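Side-chain contacts in type IV pilus biogenesis factor PilY1 (Pseudomonas aeruginosa, PDB 3HX6), which primes assembly of type IV pili, stabilises the fibres probably by opposing retraction, and supports calcium-dependent twitching motility and adhesion to host cells: residues 152-157 and 198-203; 251-256 and 450-455. The protein carries 3 engineered substitutions. All blocks are in the same frame, centred on the assembly; numbering follows the deposited sequence.

Contact 1 of 2, residues 152-157 and 198-203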
loop_
_atom_site.group_PDB
_atom_site.type_symbol
_atom_site.label_atom_id
_atom_site.label_comp_id
_atom_site.label_asym_id
_atom_site.label_seq_id
_atom_site.Cartn_x
_atom_site.Cartn_y
_atom_site.Cartn_z
ATOM N N HIS A 152 18.153 8.255 13.333
ATOM C CA HIS A 152 19.113 7.980 12.268
ATOM C C HIS A 152 18.632 6.725 11.577
ATOM O O HIS A 152 17.800 5.988 12.121
ATOM C CB HIS A 152 20.500 7.646 12.827
ATOM C CG HIS A 152 21.042 8.660 13.780
ATOM N ND1 HIS A 152 21.876 9.682 13.382
ATOM C CD2 HIS A 152 20.873 8.807 15.115
ATOM C CE1 HIS A 152 22.197 10.415 14.433
ATOM N NE2 HIS A 152 21.603 9.906 15.496
ATOM N N THR A 153 19.148 6.488 10.378
ATOM C CA THR A 153 18.842 5.264 9.663
ATOM C C THR A 153 20.202 4.592 9.688
ATOM O O THR A 153 21.203 5.171 9.252
ATOM C CB THR A 153 18.407 5.498 8.211
ATOM O OG1 THR A 153 17.169 6.220 8.189
ATOM C CG2 THR A 153 18.206 4.158 7.515
ATOM N N VAL A 154 20.253 3.388 10.237
ATOM C CA VAL A 154 21.518 2.686 10.338
ATOM C C VAL A 154 21.535 1.432 9.479
ATOM O O VAL A 154 20.492 0.933 9.066
ATOM C CB VAL A 154 21.812 2.299 11.810
ATOM C CG1 VAL A 154 20.831 1.220 12.277
ATOM C CG2 VAL A 154 23.239 1.809 11.948
ATOM N N LEU A 155 22.739 0.944 9.208
ATOM C CA LEU A 155 22.935 -0.264 8.428
ATOM C C LEU A 155 23.931 -1.109 9.207
ATOM O O LEU A 155 25.010 -0.643 9.555
ATOM C CB LEU A 155 23.486 0.070 7.031
ATOM C CG LEU A 155 23.796 -1.115 6.108
ATOM C CD1 LEU A 155 23.827 -0.658 4.658
ATOM C CD2 LEU A 155 25.122 -1.742 6.506
ATOM N N ILE A 156 23.547 -2.342 9.511
ATOM C CA ILE A 156 24.421 -3.237 10.241
ATOM C C ILE A 156 24.882 -4.341 9.291
ATOM O O ILE A 156 24.070 -5.028 8.678
ATOM C CB ILE A 156 23.706 -3.846 11.478
ATOM C CG1 ILE A 156 23.366 -2.739 12.488
ATOM C CG2 ILE A 156 24.622 -4.837 12.181
ATOM C CD1 ILE A 156 22.295 -1.799 12.052
ATOM N N GLY A 157 26.194 -4.484 9.156
ATOM C CA GLY A 157 26.735 -5.504 8.274
ATOM C C GLY A 157 27.711 -6.394 9.009
ATOM O O GLY A 157 27.954 -6.197 10.194
ATOM N N PRO A 198 21.043 -9.425 12.516
ATOM C CA PRO A 198 20.766 -8.691 13.747
ATOM C C PRO A 198 19.442 -7.950 13.705
ATOM O O PRO A 198 18.879 -7.706 12.631
ATOM C CB PRO A 198 21.952 -7.736 13.844
ATOM C CG PRO A 198 22.211 -7.409 12.406
ATOM C CD PRO A 198 22.088 -8.756 11.719
ATOM N N THR A 199 18.941 -7.614 14.886
ATOM C CA THR A 199 17.717 -6.839 15.010
ATOM C C THR A 199 18.156 -5.550 15.688
ATOM O O THR A 199 19.021 -5.564 16.565
ATOM C CB THR A 199 16.653 -7.539 15.895
ATOM O OG1 THR A 199 16.036 -8.605 15.161
ATOM C CG2 THR A 199 15.569 -6.545 16.321
ATOM N N VAL A 200 17.585 -4.437 15.256
ATOM C CA VAL A 200 17.899 -3.148 15.844
ATOM C C VAL A 200 16.663 -2.775 16.634
ATOM O O VAL A 200 15.574 -2.677 16.075
ATOM C CB VAL A 200 18.163 -2.094 14.771
ATOM C CG1 VAL A 200 18.386 -0.734 15.427
ATOM C CG2 VAL A 200 19.383 -2.500 13.950
ATOM N N ALA A 201 16.817 -2.572 17.934
ATOM C CA ALA A 201 15.647 -2.262 18.738
ATOM C C ALA A 201 15.928 -1.457 19.985
ATOM O O ALA A 201 17.068 -1.317 20.418
ATOM C CB ALA A 201 14.933 -3.560 19.114
ATOM N N ARG A 202 14.856 -0.925 20.549
ATOM C CA ARG A 202 14.933 -0.144 21.767
ATOM C C ARG A 202 14.790 -1.124 22.919
ATOM O O ARG A 202 13.878 -1.954 22.921
ATOM C CB ARG A 202 13.796 0.877 21.811
ATOM C CG ARG A 202 13.742 1.685 23.096
ATOM C CD ARG A 202 15.000 2.499 23.301
ATOM N NE ARG A 202 14.704 3.756 23.980
ATOM C CZ ARG A 202 14.242 3.854 25.221
ATOM N NH1 ARG A 202 14.022 2.762 25.945
ATOM N NH2 ARG A 202 13.985 5.049 25.734
ATOM N N LEU A 203 15.687 -1.034 23.893
ATOM C CA LEU A 203 15.635 -1.938 25.031
ATOM C C LEU A 203 15.325 -1.208 26.328
ATOM O O LEU A 203 15.355 0.033 26.397
ATOM C CB LEU A 203 16.959 -2.705 25.169
ATOM C CG LEU A 203 17.438 -3.458 23.921
ATOM C CD1 LEU A 203 18.721 -4.224 24.237
ATOM C CD2 LEU A 203 16.362 -4.406 23.447
#

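Contact 2 of 2, residues 251-256 and 450-455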
loop_
_atom_site.group_PDB
_atom_site.type_symbol
_atom_site.label_atom_id
_atom_site.label_comp_id
_atom_site.label_asym_id
_atom_site.label_seq_id
_atom_site.Cartn_x
_atom_site.Cartn_y
_atom_site.Cartn_z
ATOM N N LEU A 251 25.098 -18.851 18.426
ATOM C CA LEU A 251 23.718 -18.383 18.452
ATOM C C LEU A 251 23.343 -17.747 17.116
ATOM O O LEU A 251 24.129 -17.008 16.539
ATOM C CB LEU A 251 23.513 -17.370 19.581
ATOM C CG LEU A 251 22.040 -17.089 19.883
ATOM C CD1 LEU A 251 21.404 -18.364 20.447
ATOM C CD2 LEU A 251 21.909 -15.951 20.878
ATOM N N SER A 252 22.132 -18.025 16.640
ATOM C CA SER A 252 21.673 -17.494 15.358
ATOM C C SER A 252 20.825 -16.228 15.475
ATOM O O SER A 252 20.791 -15.590 16.530
ATOM C CB SER A 252 20.895 -18.575 14.607
ATOM O OG SER A 252 21.705 -19.727 14.427
ATOM N N SER A 253 20.137 -15.885 14.384
ATOM C CA SER A 253 19.301 -14.689 14.310
ATOM C C SER A 253 18.212 -14.633 15.372
ATOM O O SER A 253 17.386 -15.538 15.485
ATOM C CB SER A 253 18.649 -14.593 12.927
ATOM O OG SER A 253 19.594 -14.836 11.902
ATOM N N PRO A 254 18.181 -13.549 16.161
ATOM C CA PRO A 254 17.141 -13.469 17.190
ATOM C C PRO A 254 15.873 -12.793 16.695
ATOM O O PRO A 254 15.887 -12.077 15.688
ATOM C CB PRO A 254 17.809 -12.645 18.283
ATOM C CG PRO A 254 18.604 -11.654 17.471
ATOM C CD PRO A 254 19.214 -12.517 16.368
ATOM N N ARG A 255 14.775 -13.047 17.401
ATOM C CA ARG A 255 13.506 -12.407 17.109
ATOM C C ARG A 255 13.131 -11.714 18.420
ATOM O O ARG A 255 12.988 -12.360 19.459
ATOM C CB ARG A 255 12.425 -13.428 16.747
ATOM C CG ARG A 255 11.027 -12.817 16.578
ATOM C CD ARG A 255 10.951 -11.870 15.375
ATOM N NE ARG A 255 11.310 -12.563 14.143
ATOM C CZ ARG A 255 11.363 -11.998 12.940
ATOM N NH1 ARG A 255 11.073 -10.709 12.791
ATOM N NH2 ARG A 255 11.729 -12.719 11.888
ATOM N N LEU A 256 12.997 -10.399 18.384
ATOM C CA LEU A 256 12.636 -9.673 19.589
ATOM C C LEU A 256 11.126 -9.638 19.755
ATOM O O LEU A 256 10.386 -9.599 18.770
ATOM C CB LEU A 256 13.208 -8.256 19.538
ATOM C CG LEU A 256 14.583 -8.125 20.206
ATOM C CD1 LEU A 256 15.543 -9.186 19.687
ATOM C CD2 LEU A 256 15.117 -6.732 19.962
ATOM N N ILE A 450 16.518 -21.452 6.155
ATOM C CA ILE A 450 17.629 -20.607 6.574
ATOM C C ILE A 450 17.229 -19.126 6.562
ATOM O O ILE A 450 17.882 -18.306 7.195
ATOM C CB ILE A 450 18.930 -20.813 5.724
ATOM C CG1 ILE A 450 18.826 -20.105 4.378
ATOM C CG2 ILE A 450 19.220 -22.305 5.563
ATOM C CD1 ILE A 450 17.950 -20.784 3.385
ATOM N N GLU A 451 16.143 -18.800 5.865
ATOM C CA GLU A 451 15.649 -17.417 5.771
ATOM C C GLU A 451 14.560 -17.136 6.803
ATOM O O GLU A 451 13.783 -18.027 7.156
ATOM C CB GLU A 451 15.069 -17.150 4.378
ATOM C CG GLU A 451 16.074 -17.257 3.240
ATOM C CD GLU A 451 17.117 -16.162 3.292
ATOM O OE1 GLU A 451 16.721 -14.977 3.279
ATOM O OE2 GLU A 451 18.324 -16.481 3.347
ATOM N N ASP A 452 14.497 -15.893 7.277
ATOM C CA ASP A 452 13.488 -15.517 8.256
ATOM C C ASP A 452 12.085 -15.669 7.678
ATOM O O ASP A 452 11.887 -15.628 6.463
ATOM C CB ASP A 452 13.704 -14.080 8.730
ATOM C CG ASP A 452 14.950 -13.932 9.581
ATOM O OD1 ASP A 452 15.692 -14.931 9.755
ATOM O OD2 ASP A 452 15.188 -12.812 10.083
ATOM N N MET A 453 11.116 -15.840 8.568
ATOM C CA MET A 453 9.736 -16.030 8.173
ATOM C C MET A 453 8.897 -14.798 8.468
ATOM O O MET A 453 9.347 -13.871 9.143
ATOM C CB MET A 453 9.157 -17.230 8.913
ATOM C CG MET A 453 10.031 -18.471 8.841
ATOM S SD MET A 453 9.283 -19.843 9.742
ATOM C CE MET A 453 10.034 -19.644 11.353
ATOM N N ILE A 454 7.667 -14.803 7.969
ATOM C CA ILE A 454 6.755 -13.684 8.167
ATOM C C ILE A 454 5.414 -14.166 8.691
ATOM O O ILE A 454 4.703 -14.909 8.014
ATOM C CB ILE A 454 6.507 -12.932 6.841
ATOM C CG1 ILE A 454 7.844 -12.474 6.252
ATOM C CG2 ILE A 454 5.580 -11.739 7.081
ATOM C CD1 ILE A 454 7.772 -12.144 4.755
ATOM N N ALA A 455 5.074 -13.739 9.898
ATOM C CA ALA A 455 3.808 -14.111 10.505
ATOM C C ALA A 455 2.890 -12.898 10.415
ATOM O O ALA A 455 3.227 -11.822 10.904
ATOM C CB ALA A 455 4.019 -14.514 11.965
HETATM O O HOH W 1 18.364 -15.165 9.789
HETATM O O HOH W 2 11.281 -15.503 11.423
HETATM O O HOH W 3 10.850 -11.560 8.829
#

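Contact 1 of 2, residues 152-157 and 198-203
Ile156 reaches across to Pro198 and Val200 with separate branches, parted by its first torsion: at chi1 -65° CG2 stands opposite the backbone N, while CG1 takes the place opposite the carbonyl carbon and carries CD1 onward. The short branch meets the proline ring, with Ile156 CG2 3.5 Å from Pro198 CG, and the side chains pass each other running opposite ways. CD1, at the end of the longer branch, comes up against a methyl of the valine, Ile156 CD1 lying 3.5 Å from Val200 CG2. That methyl faces the isoleucine because chi1 of Val200, 176°, sets CG1 opposite the backbone N and leaves CG2 beside it. Val154, one strand repeat back from Ile156, adds a looser touch, its CG1 4.3 Å from Val200 CG2.

The contact is wholly apolar, and Val154, Ile156 and Val200 are buried. Beta-branched residues suit it, since they favour extended backbone and offer two branches close to the chain, while the rigid proline ring gives a compact surface just before strand 199-202 begins. Strand 150-158 belongs to one four-stranded antiparallel blade of the beta-propeller and strand 199-202 edges the next, so this is blade-to-blade packing of apolar faces. Pro198 also touches Val141, and Val200 touches Ala143 and Ala145, of strand 141-147; Val210 of strand 208-213 touches both Ile156 and Pro198.

Contact 2 of 2, residues 251-256 and 450-455
Asp452 OD1 is gripped by two donors: the backbone N-H of Ala331 and water 1, which donates to it over 2.7 Å and joins it to Ser253. The same water lies 2.5 Å from Ser253 OG, a rather short distance, and that hydroxyl is also bonded to the backbone N of Lys197. Direct approach is modest, Ser253 CB coming within 4.3 Å of Asp452 OD1. A small hydroxyl suits this buried spot because it leaves room for a bridging water.

The other carboxylate oxygen faces Arg255. Their salt bridge is long, Arg255 NH2 to Asp452 OD2 3.9 Å, and the guanidinium and carboxylate planes are 64° apart. The oxygen sits well out of the guanidinium plane, so the attraction is one of charge and no N-H is aimed at it. Arg255 gets there by folding: its chain bends at chi2 (66°) and again at chi3 (58°), while NE is held by the carbonyl of Pro332. NH2 turns its hydrogens to water instead, donating to water 2 at 2.9 Å, which accepts from Met453 N as well. Water 3 takes a weak bond from the same NH2 and donates to Met453 O over 2.8 Å. Arginine, long and rich in donors, thus serves both a carboxylate and hydrated backbone.

Water bridges and a long ion pair so link the first strand of a propeller blade, close to the centre of the chain, to the loop before strand 454-456. Ala331 and Pro332, which tie down Asp452 and Arg255 in turn, lie just ahead of strand 333-336. Strand 251-257 is an outermost strand of its four-stranded sheet, and strand 454-456 lies at one end of the ten-stranded mixed sheet, where Ile454 pairs with Leu461 and Met453 packs on Leu462 of strand 459-466.

How the contacts relate
Contact 1 closes before contact 2 opens along the chain, and their centres are about 15 Å apart. They meet through strands 199-202 and 251-257, the first strands of consecutive blades: Ala201 CB lies 3.3 Å from Leu256 CD2, and Thr199 CG2 3.7 Å from the same methyl. Contact 1 packs two successive sheets together through hydrocarbon; contact 2 joins the next sheet along the chain to strand 454-456, an outermost strand of the ten-stranded mixed sheet, through waters and charge. Packing thus runs on from sheet to sheet through both contacts. Strand 251-257 also leads into the calcium-binding loop containing Asp258 and Asp266, with the ion about 13 Å from the Arg255 side chain.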